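Local structure of envelope glycoprotein (Bourbon virus, 5ZKX) at residues F182-G186 with E187-L191; G86-E89 with V90-G94; G423-F426 with V427-K431. The protein probably drives fusion of the viral and host membranes during entry, as a class III fusion glycoprotein, captured here in its postfusion form. One frame throughout, in Å; residues are numbered along the deposited sequence.

Contact 1: F182-G186 with E187-L191; sequences FWTDG and EFSYL
F182-D185 and F188-L191 run side by side as adjacent antiparallel strands, their axes 4.8 Å apart at closest and 164° between their directions. Two hydrogen-bonded pairs hold them. W183 and Y190 exchange bonds in both directions, with W183 O taking Y190 N at 2.9 Å, and D185 and F188 do the same beside the turn. There D185 N meets F188 O at 2.9 Å, whereas the return bond from F188 N reaches D185 O from above the carbonyl plane. G186 takes the first corner with a positive phi that suits a residue lacking CB.

On one face the W183 indole lies flat against the base of the Y190 side chain. W183 CG stands between the backbone N and the carbonyl carbon (chi1 81°), which folds the ring across onto the partner strand. Y190 CB sits squarely over the six-membered ring of W183, 3.4 Å from its centroid, as a CH-pi contact, while the phenol, nearly parallel to the five-membered ring (18°), is slid aside with little overlap. R173 adds a cation-pi contact to the indole.

The other face is partly polar. T184 OG1 donates to S189 OG at 2.9 Å, and S189 OG is also bonded to P77 O, so this buried hydroxyl has two partners. Next to them F182 brings its CE1 to 3.9 Å from S189 CB, and its CB meets L191 CD1. E187, at the second corner, sends its carboxylate to R142. With two residues between its closing pair, this is a classic tight beta hairpin built on a type II' turn.

Contact 2: G86-E89 with V90-G94; sequences GQEE and VCYTG
V90 follows directly on the turn that ends helix 79-88, and its side chain lies close to the E89 carbonyl and more loosely beside E88. V90 CG2 lies beside the backbone N and anti to the carbonyl carbon, which brings it within 3.1 Å of E89 O, while V90 CB stays 4.2 Å from E88 CB. A beta-branched residue fits this place well, because its extended backbone is already that of the strand to come.

E89 makes the change of direction. It is the first residue to leave helical conformation and has a positive phi (56°), so the chain breaks off the helix here, leaving a weak bond of 3.4 Å between E89 N and G86 O. The arrangement is a helix-to-strand junction: strand 91-93 starts at once, pairs with strand 116-118, and is tied to strand 134-148 by the disulfide from C91 to C143.

E88, on the last helical turn, reaches across this junction with its chain extended beyond CG. Its OE1 accepts a hydrogen bond from Y92 OH at 2.8 Å through the syn lone pair, coming at the edge of the phenol ring, and the carboxylate and ring planes stand 74° apart. Y92 meets it because CG stays beside the backbone N (chi1 -70°), turning the ring back toward the helix end. V90 CG1 lies over one face of that ring, toward the rim, and the side chain of K117 touches both V90 and Y92.

Contact 3: G423-F426 with V427-K431; sequences GWTF and VANSK
W424 overlaps V427 one turn further on, with CE3 of the W424 indole 4.2 Å from V427 CG2, a loose apolar touch between two buried side chains. With V427 CG1 anti to the backbone N (chi1 162°), V427 CG2 is left anti to the carbonyl carbon and beside N, 3.5 Å from G423 O.

Farther round, T425 and N429 lie side by side and point the same way, T425 CG2 standing 3.5 Å from N429 ND2. The T425 hydroxyl turns back instead to the carbonyls of S419 and E421. T425 O accepts N429 N at 3.0 Å, and the other three bonds of this run, into G423 O, W424 O and F426 O, are of the same length, though A428 N sits above the W424 carbonyl plane. F426 leans toward I46 of strand 44-58, and S430 brings its small side chain against Y48.

With G423, W424, V427 and S430 buried and A428, N429 and K431 exposed, the spacing of three and four residues is that of an amphipathic alpha helix lying on a beta sheet.

Along the chain contact 2 comes first, then contact 1, then contact 3 much later, yet their centres lie 13 to 17 Å apart. Contacts 1 and 3 touch: F188 CZ meets S430 OG at 3.2 Å, so helix 422-437 lies on the face carrying F188 and Y190. Helix 79-88, leading into contact 2, packs against S189 and L191 on the other face. Strand 188-192 pairs with strand 44-58 in the antiparallel sheet that also holds strand 134-148, to which C143 ties contact 2. R49 bonds by its backbone to E187 and by its guanidinium to Y92 O. A hairpin between two helices thus unites distant parts of the sequence in the postfusion subunit.

Contact 1: F182-G186 with E187-L191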
ATOM      1  N   PHE A 182     -10.831   1.459 -31.414  1.00 29.42           N
ATOM      2  CA  PHE A 182      -9.506   1.239 -31.974  1.00 21.59           C
ATOM      3  C   PHE A 182      -8.795   2.579 -32.095  1.00 21.19           C
ATOM      4  O   PHE A 182      -9.427   3.605 -32.356  1.00 19.02           O
ATOM      5  CB  PHE A 182      -9.600   0.553 -33.350  1.00 20.58           C
ATOM      6  CG  PHE A 182      -8.330   0.612 -34.158  1.00 24.90           C
ATOM      7  CD1 PHE A 182      -7.341  -0.345 -33.990  1.00 21.33           C
ATOM      8  CD2 PHE A 182      -8.134   1.610 -35.101  1.00 19.72           C
ATOM      9  CE1 PHE A 182      -6.177  -0.299 -34.733  1.00 18.86           C
ATOM     10  CE2 PHE A 182      -6.971   1.661 -35.847  1.00 20.18           C
ATOM     11  CZ  PHE A 182      -5.992   0.704 -35.662  1.00 24.99           C
ATOM     12  N   TRP A 183      -7.477   2.571 -31.898  1.00 21.24           N
ATOM     13  CA  TRP A 183      -6.697   3.787 -32.085  1.00 21.77           C
ATOM     14  C   TRP A 183      -5.227   3.433 -32.258  1.00 22.68           C
ATOM     15  O   TRP A 183      -4.806   2.291 -32.060  1.00 21.70           O
ATOM     16  CB  TRP A 183      -6.905   4.777 -30.930  1.00 21.75           C
ATOM     17  CG  TRP A 183      -6.108   4.509 -29.691  1.00 20.75           C
ATOM     18  CD1 TRP A 183      -4.878   5.007 -29.386  1.00 21.80           C
ATOM     19  CD2 TRP A 183      -6.505   3.705 -28.573  1.00 22.47           C
ATOM     20  NE1 TRP A 183      -4.476   4.557 -28.152  1.00 18.77           N
ATOM     21  CE2 TRP A 183      -5.456   3.755 -27.632  1.00 19.67           C
ATOM     22  CE3 TRP A 183      -7.641   2.945 -28.279  1.00 21.54           C
ATOM     23  CZ2 TRP A 183      -5.510   3.072 -26.419  1.00 19.36           C
ATOM     24  CZ3 TRP A 183      -7.692   2.267 -27.076  1.00 19.11           C
ATOM     25  CH2 TRP A 183      -6.633   2.334 -26.161  1.00 23.50           C
ATOM     26  N   THR A 184      -4.450   4.448 -32.628  1.00 29.59           N
ATOM     27  CA  THR A 184      -3.051   4.299 -33.003  1.00 27.47           C
ATOM     28  C   THR A 184      -2.238   5.409 -32.352  1.00 24.36           C
ATOM     29  O   THR A 184      -2.648   6.571 -32.363  1.00 25.79           O
ATOM     30  CB  THR A 184      -2.897   4.349 -34.532  1.00 28.06           C
ATOM     31  OG1 THR A 184      -3.236   3.075 -35.093  1.00 36.67           O
ATOM     32  CG2 THR A 184      -1.482   4.713 -34.925  1.00 37.08           C
ATOM     33  N   ASP A 185      -1.089   5.048 -31.781  1.00 24.52           N
ATOM     34  CA  ASP A 185      -0.182   6.020 -31.167  1.00 28.32           C
ATOM     35  C   ASP A 185       1.245   5.622 -31.532  1.00 26.50           C
ATOM     36  O   ASP A 185       1.814   4.713 -30.922  1.00 27.24           O
ATOM     37  CB  ASP A 185      -0.369   6.086 -29.655  1.00 30.79           C
ATOM     38  CG  ASP A 185       0.232   7.344 -29.041  1.00 32.56           C
ATOM     39  OD1 ASP A 185       1.111   7.967 -29.673  1.00 35.21           O
ATOM     40  OD2 ASP A 185      -0.173   7.710 -27.918  1.00 32.68           O
ATOM     41  N   GLY A 186       1.813   6.306 -32.518  1.00 24.01           N
ATOM     42  CA  GLY A 186       3.181   6.026 -32.922  1.00 22.51           C
ATOM     43  C   GLY A 186       3.318   4.618 -33.462  1.00 23.03           C
ATOM     44  O   GLY A 186       2.692   4.246 -34.459  1.00 29.62           O
ATOM     45  N   GLU A 187       4.151   3.813 -32.794  1.00 28.79           N
ATOM     46  CA  GLU A 187       4.377   2.432 -33.206  1.00 27.83           C
ATOM     47  C   GLU A 187       3.194   1.530 -32.896  1.00 29.05           C
ATOM     48  O   GLU A 187       3.029   0.497 -33.552  1.00 29.11           O
ATOM     49  CB  GLU A 187       5.614   1.866 -32.505  1.00 28.78           C
ATOM     50  CG  GLU A 187       6.909   1.995 -33.275  1.00 31.94           C
ATOM     51  CD  GLU A 187       8.105   1.475 -32.492  1.00 32.90           C
ATOM     52  OE1 GLU A 187       9.033   2.266 -32.219  1.00 33.41           O
ATOM     53  OE2 GLU A 187       8.118   0.276 -32.145  1.00 35.02           O
ATOM     54  N   PHE A 188       2.378   1.891 -31.914  1.00 25.75           N
ATOM     55  CA  PHE A 188       1.429   0.966 -31.318  1.00 21.10           C
ATOM     56  C   PHE A 188       0.025   1.186 -31.859  1.00 21.55           C
ATOM     57  O   PHE A 188      -0.363   2.303 -32.211  1.00 26.59           O
ATOM     58  CB  PHE A 188       1.422   1.110 -29.796  1.00 20.99           C
ATOM     59  CG  PHE A 188       2.735   0.769 -29.147  1.00 23.43           C
ATOM     60  CD1 PHE A 188       2.941  -0.479 -28.584  1.00 22.72           C
ATOM     61  CD2 PHE A 188       3.760   1.697 -29.092  1.00 24.58           C
ATOM     62  CE1 PHE A 188       4.144  -0.793 -27.986  1.00 23.37           C
ATOM     63  CE2 PHE A 188       4.963   1.388 -28.496  1.00 22.43           C
ATOM     64  CZ  PHE A 188       5.156   0.142 -27.944  1.00 22.22           C
ATOM     65  N   SER A 189      -0.732   0.097 -31.921  1.00 20.70           N
ATOM     66  CA  SER A 189      -2.152   0.122 -32.229  1.00 25.16           C
ATOM     67  C   SER A 189      -2.889  -0.652 -31.149  1.00 25.75           C
ATOM     68  O   SER A 189      -2.440  -1.719 -30.717  1.00 18.72           O
ATOM     69  CB  SER A 189      -2.446  -0.476 -33.613  1.00 25.63           C
ATOM     70  OG  SER A 189      -2.075   0.419 -34.648  1.00 25.70           O
ATOM     71  N   TYR A 190      -4.020  -0.106 -30.708  1.00 25.00           N
ATOM     72  CA  TYR A 190      -4.795  -0.675 -29.618  1.00 20.25           C
ATOM     73  C   TYR A 190      -6.211  -0.957 -30.093  1.00 20.63           C
ATOM     74  O   TYR A 190      -6.853  -0.089 -30.693  1.00 19.67           O
ATOM     75  CB  TYR A 190      -4.827   0.264 -28.417  1.00 17.11           C
ATOM     76  CG  TYR A 190      -3.475   0.783 -27.991  1.00 18.48           C
ATOM     77  CD1 TYR A 190      -2.770   0.173 -26.968  1.00 17.26           C
ATOM     78  CD2 TYR A 190      -2.911   1.894 -28.604  1.00 17.99           C
ATOM     79  CE1 TYR A 190      -1.541   0.648 -26.570  1.00 18.27           C
ATOM     80  CE2 TYR A 190      -1.685   2.376 -28.214  1.00 18.83           C
ATOM     81  CZ  TYR A 190      -1.003   1.747 -27.196  1.00 17.54           C
ATOM     82  OH  TYR A 190       0.225   2.225 -26.799  1.00 22.66           O
ATOM     83  N   LEU A 191      -6.693  -2.166 -29.818  1.00 20.69           N
ATOM     84  CA  LEU A 191      -8.055  -2.565 -30.137  1.00 24.33           C
ATOM     85  C   LEU A 191      -8.702  -3.177 -28.903  1.00 27.72           C
ATOM     86  O   LEU A 191      -8.167  -4.127 -28.320  1.00 24.38           O
ATOM     87  CB  LEU A 191      -8.084  -3.562 -31.295  1.00 21.15           C
ATOM     88  CG  LEU A 191      -9.471  -4.066 -31.683  1.00 25.36           C
ATOM     89  CD1 LEU A 191     -10.267  -2.967 -32.372  1.00 28.94           C
ATOM     90  CD2 LEU A 191      -9.357  -5.298 -32.566  1.00 22.48           C
TER

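Contact 2: G86-E89 with V90-G94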
ATOM      1  N   GLY A  86      -3.570 -10.714 -33.224  1.00 28.82           N
ATOM      2  CA  GLY A  86      -3.979 -11.261 -31.941  1.00 26.72           C
ATOM      3  C   GLY A  86      -4.584 -12.645 -32.067  1.00 30.25           C
ATOM      4  O   GLY A  86      -4.363 -13.509 -31.216  1.00 31.22           O
ATOM      5  N   GLN A  87      -5.348 -12.875 -33.136  1.00 40.28           N
ATOM      6  CA  GLN A  87      -5.950 -14.186 -33.352  1.00 35.59           C
ATOM      7  C   GLN A  87      -4.890 -15.243 -33.634  1.00 39.68           C
ATOM      8  O   GLN A  87      -5.026 -16.396 -33.209  1.00 43.69           O
ATOM      9  CB  GLN A  87      -6.954 -14.113 -34.498  1.00 41.13           C
ATOM     10  CG  GLN A  87      -7.677 -15.415 -34.778  1.00 43.08           C
ATOM     11  CD  GLN A  87      -8.396 -15.394 -36.109  1.00 52.22           C
ATOM     12  OE1 GLN A  87      -8.519 -14.344 -36.742  1.00 53.53           O
ATOM     13  NE2 GLN A  87      -8.874 -16.555 -36.544  1.00 50.06           N
ATOM     14  N   GLU A  88      -3.829 -14.874 -34.352  1.00 41.03           N
ATOM     15  CA  GLU A  88      -2.742 -15.793 -34.652  1.00 34.41           C
ATOM     16  C   GLU A  88      -1.581 -15.690 -33.673  1.00 37.53           C
ATOM     17  O   GLU A  88      -0.703 -16.559 -33.695  1.00 43.66           O
ATOM     18  CB  GLU A  88      -2.220 -15.556 -36.077  1.00 35.69           C
ATOM     19  CG  GLU A  88      -3.258 -15.778 -37.168  1.00 38.83           C
ATOM     20  CD  GLU A  88      -2.685 -15.616 -38.563  1.00 38.63           C
ATOM     21  OE1 GLU A  88      -1.452 -15.469 -38.687  1.00 37.37           O
ATOM     22  OE2 GLU A  88      -3.468 -15.639 -39.537  1.00 40.35           O
ATOM     23  N   GLU A  89      -1.562 -14.664 -32.815  1.00 28.23           N
ATOM     24  CA  GLU A  89      -0.444 -14.407 -31.904  1.00 26.64           C
ATOM     25  C   GLU A  89       0.863 -14.276 -32.686  1.00 24.95           C
ATOM     26  O   GLU A  89       1.898 -14.836 -32.321  1.00 24.47           O
ATOM     27  CB  GLU A  89      -0.344 -15.486 -30.824  1.00 28.56           C
ATOM     28  CG  GLU A  89      -1.560 -15.555 -29.912  1.00 32.00           C
ATOM     29  CD  GLU A  89      -1.218 -16.013 -28.505  1.00 39.39           C
ATOM     30  OE1 GLU A  89      -0.016 -16.132 -28.182  1.00 31.33           O
ATOM     31  OE2 GLU A  89      -2.157 -16.256 -27.719  1.00 48.82           O
ATOM     32  N   VAL A  90       0.801 -13.510 -33.772  1.00 33.51           N
ATOM     33  CA  VAL A  90       1.899 -13.394 -34.726  1.00 33.26           C
ATOM     34  C   VAL A  90       1.795 -12.034 -35.405  1.00 29.13           C
ATOM     35  O   VAL A  90       0.703 -11.599 -35.776  1.00 31.14           O
ATOM     36  CB  VAL A  90       1.853 -14.544 -35.757  1.00 34.99           C
ATOM     37  CG1 VAL A  90       2.497 -14.124 -37.057  1.00 36.07           C
ATOM     38  CG2 VAL A  90       2.523 -15.793 -35.208  1.00 36.30           C
ATOM     39  N   CYS A  91       2.931 -11.360 -35.569  1.00 22.46           N
ATOM     40  CA  CYS A  91       2.975 -10.086 -36.269  1.00 24.24           C
ATOM     41  C   CYS A  91       3.650 -10.252 -37.627  1.00 25.97           C
ATOM     42  O   CYS A  91       4.513 -11.115 -37.810  1.00 26.10           O
ATOM     43  CB  CYS A  91       3.705  -9.021 -35.444  1.00 22.56           C
ATOM     44  SG  CYS A  91       5.265  -9.566 -34.726  1.00 30.37           S
ATOM     45  N   TYR A  92       3.238  -9.421 -38.581  1.00 31.22           N
ATOM     46  CA  TYR A  92       3.739  -9.471 -39.948  1.00 33.79           C
ATOM     47  C   TYR A  92       4.498  -8.190 -40.273  1.00 34.46           C
ATOM     48  O   TYR A  92       4.033  -7.089 -39.965  1.00 33.51           O
ATOM     49  CB  TYR A  92       2.593  -9.663 -40.945  1.00 33.92           C
ATOM     50  CG  TYR A  92       1.947 -11.034 -40.916  1.00 32.02           C
ATOM     51  CD1 TYR A  92       2.457 -12.081 -41.672  1.00 29.42           C
ATOM     52  CD2 TYR A  92       0.817 -11.277 -40.143  1.00 35.05           C
ATOM     53  CE1 TYR A  92       1.866 -13.332 -41.656  1.00 31.92           C
ATOM     54  CE2 TYR A  92       0.219 -12.527 -40.120  1.00 32.41           C
ATOM     55  CZ  TYR A  92       0.750 -13.552 -40.879  1.00 33.33           C
ATOM     56  OH  TYR A  92       0.167 -14.801 -40.868  1.00 25.79           O
ATOM     57  N   THR A  93       5.665  -8.338 -40.903  1.00 41.16           N
ATOM     58  CA  THR A  93       6.515  -7.205 -41.247  1.00 36.96           C
ATOM     59  C   THR A  93       7.033  -7.370 -42.670  1.00 39.86           C
ATOM     60  O   THR A  93       6.745  -8.360 -43.352  1.00 42.38           O
ATOM     61  CB  THR A  93       7.697  -7.062 -40.279  1.00 37.23           C
ATOM     62  OG1 THR A  93       8.348  -8.330 -40.120  1.00 41.30           O
ATOM     63  CG2 THR A  93       7.229  -6.561 -38.926  1.00 35.48           C
ATOM     64  N   GLY A  94       7.805  -6.382 -43.114  1.00 31.66           N
ATOM     65  CA  GLY A  94       8.492  -6.451 -44.379  1.00 30.08           C
ATOM     66  C   GLY A  94       9.756  -7.279 -44.277  1.00 30.01           C
ATOM     67  O   GLY A  94       9.981  -7.992 -43.294  1.00 29.48           O
TER

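Contact 3: G423-F426 with V427-K431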
ATOM      1  N   GLY A 423      -1.204  -4.857 -20.373  1.00 28.05           N
ATOM      2  CA  GLY A 423      -1.058  -4.153 -21.637  1.00 26.93           C
ATOM      3  C   GLY A 423      -0.024  -3.047 -21.567  1.00 30.73           C
ATOM      4  O   GLY A 423       0.838  -2.929 -22.442  1.00 35.25           O
ATOM      5  N   TRP A 424      -0.090  -2.224 -20.519  1.00 27.43           N
ATOM      6  CA  TRP A 424       0.867  -1.137 -20.369  1.00 23.59           C
ATOM      7  C   TRP A 424       2.247  -1.635 -19.974  1.00 22.70           C
ATOM      8  O   TRP A 424       3.236  -0.936 -20.210  1.00 27.53           O
ATOM      9  CB  TRP A 424       0.352  -0.127 -19.346  1.00 23.73           C
ATOM     10  CG  TRP A 424      -1.037   0.351 -19.652  1.00 31.65           C
ATOM     11  CD1 TRP A 424      -2.100   0.381 -18.798  1.00 29.05           C
ATOM     12  CD2 TRP A 424      -1.517   0.859 -20.906  1.00 32.21           C
ATOM     13  NE1 TRP A 424      -3.209   0.882 -19.437  1.00 24.65           N
ATOM     14  CE2 TRP A 424      -2.876   1.182 -20.732  1.00 26.02           C
ATOM     15  CE3 TRP A 424      -0.927   1.079 -22.156  1.00 31.37           C
ATOM     16  CZ2 TRP A 424      -3.654   1.708 -21.759  1.00 27.06           C
ATOM     17  CZ3 TRP A 424      -1.702   1.602 -23.174  1.00 30.31           C
ATOM     18  CH2 TRP A 424      -3.051   1.911 -22.968  1.00 24.45           C
ATOM     19  N   THR A 425       2.336  -2.821 -19.377  1.00 25.95           N
ATOM     20  CA  THR A 425       3.640  -3.428 -19.144  1.00 25.70           C
ATOM     21  C   THR A 425       4.232  -3.950 -20.446  1.00 26.17           C
ATOM     22  O   THR A 425       5.445  -3.856 -20.668  1.00 27.08           O
ATOM     23  CB  THR A 425       3.515  -4.543 -18.110  1.00 27.62           C
ATOM     24  OG1 THR A 425       2.942  -4.006 -16.910  1.00 27.15           O
ATOM     25  CG2 THR A 425       4.876  -5.138 -17.794  1.00 26.61           C
ATOM     26  N   PHE A 426       3.386  -4.496 -21.322  1.00 26.93           N
ATOM     27  CA  PHE A 426       3.828  -4.874 -22.659  1.00 23.16           C
ATOM     28  C   PHE A 426       4.359  -3.664 -23.416  1.00 24.48           C
ATOM     29  O   PHE A 426       5.409  -3.734 -24.065  1.00 28.04           O
ATOM     30  CB  PHE A 426       2.668  -5.523 -23.417  1.00 28.61           C
ATOM     31  CG  PHE A 426       2.986  -5.868 -24.846  1.00 27.79           C
ATOM     32  CD1 PHE A 426       3.641  -7.048 -25.156  1.00 22.55           C
ATOM     33  CD2 PHE A 426       2.615  -5.022 -25.878  1.00 25.93           C
ATOM     34  CE1 PHE A 426       3.931  -7.371 -26.467  1.00 23.09           C
ATOM     35  CE2 PHE A 426       2.901  -5.341 -27.190  1.00 25.27           C
ATOM     36  CZ  PHE A 426       3.560  -6.519 -27.484  1.00 24.58           C
ATOM     37  N   VAL A 427       3.640  -2.543 -23.346  1.00 22.73           N
ATOM     38  CA  VAL A 427       4.068  -1.330 -24.038  1.00 16.19           C
ATOM     39  C   VAL A 427       5.392  -0.833 -23.471  1.00 17.30           C
ATOM     40  O   VAL A 427       6.323  -0.507 -24.214  1.00 21.59           O
ATOM     41  CB  VAL A 427       2.972  -0.253 -23.949  1.00 20.16           C
ATOM     42  CG1 VAL A 427       3.541   1.125 -24.261  1.00 21.33           C
ATOM     43  CG2 VAL A 427       1.828  -0.583 -24.893  1.00 21.22           C
ATOM     44  N   ALA A 428       5.499  -0.777 -22.143  1.00 15.81           N
ATOM     45  CA  ALA A 428       6.703  -0.232 -21.526  1.00 18.57           C
ATOM     46  C   ALA A 428       7.923  -1.092 -21.826  1.00 19.63           C
ATOM     47  O   ALA A 428       9.026  -0.569 -22.016  1.00 23.45           O
ATOM     48  CB  ALA A 428       6.503  -0.087 -20.017  1.00 14.64           C
ATOM     49  N   ASN A 429       7.745  -2.415 -21.871  1.00 18.79           N
ATOM     50  CA  ASN A 429       8.864  -3.301 -22.170  1.00 16.20           C
ATOM     51  C   ASN A 429       9.300  -3.171 -23.623  1.00 17.28           C
ATOM     52  O   ASN A 429      10.499  -3.172 -23.919  1.00 20.44           O
ATOM     53  CB  ASN A 429       8.484  -4.747 -21.855  1.00 15.95           C
ATOM     54  CG  ASN A 429       8.282  -4.988 -20.370  1.00 21.97           C
ATOM     55  OD1 ASN A 429       8.851  -4.288 -19.528  1.00 23.77           O
ATOM     56  ND2 ASN A 429       7.473  -5.984 -20.041  1.00 19.49           N
ATOM     57  N   SER A 430       8.339  -3.070 -24.541  1.00 25.28           N
ATOM     58  CA  SER A 430       8.664  -2.904 -25.954  1.00 20.57           C
ATOM     59  C   SER A 430       9.472  -1.634 -26.188  1.00 26.54           C
ATOM     60  O   SER A 430      10.471  -1.643 -26.916  1.00 27.80           O
ATOM     61  CB  SER A 430       7.377  -2.887 -26.777  1.00 20.28           C
ATOM     62  OG  SER A 430       7.514  -2.044 -27.901  1.00 25.06           O
ATOM     63  N   LYS A 431       9.052  -0.526 -25.571  1.00 26.63           N
ATOM     64  CA  LYS A 431       9.787   0.726 -25.716  1.00 26.03           C
ATOM     65  C   LYS A 431      11.183   0.616 -25.121  1.00 25.46           C
ATOM     66  O   LYS A 431      12.146   1.162 -25.672  1.00 26.47           O
ATOM     67  CB  LYS A 431       9.014   1.866 -25.056  1.00 24.86           C
ATOM     68  CG  LYS A 431       7.658   2.133 -25.681  1.00 23.34           C
ATOM     69  CD  LYS A 431       7.014   3.378 -25.093  1.00 28.08           C
ATOM     70  CE  LYS A 431       5.685   3.678 -25.774  1.00 36.50           C
ATOM     71  NZ  LYS A 431       4.915   4.747 -25.078  1.00 41.97           N
TER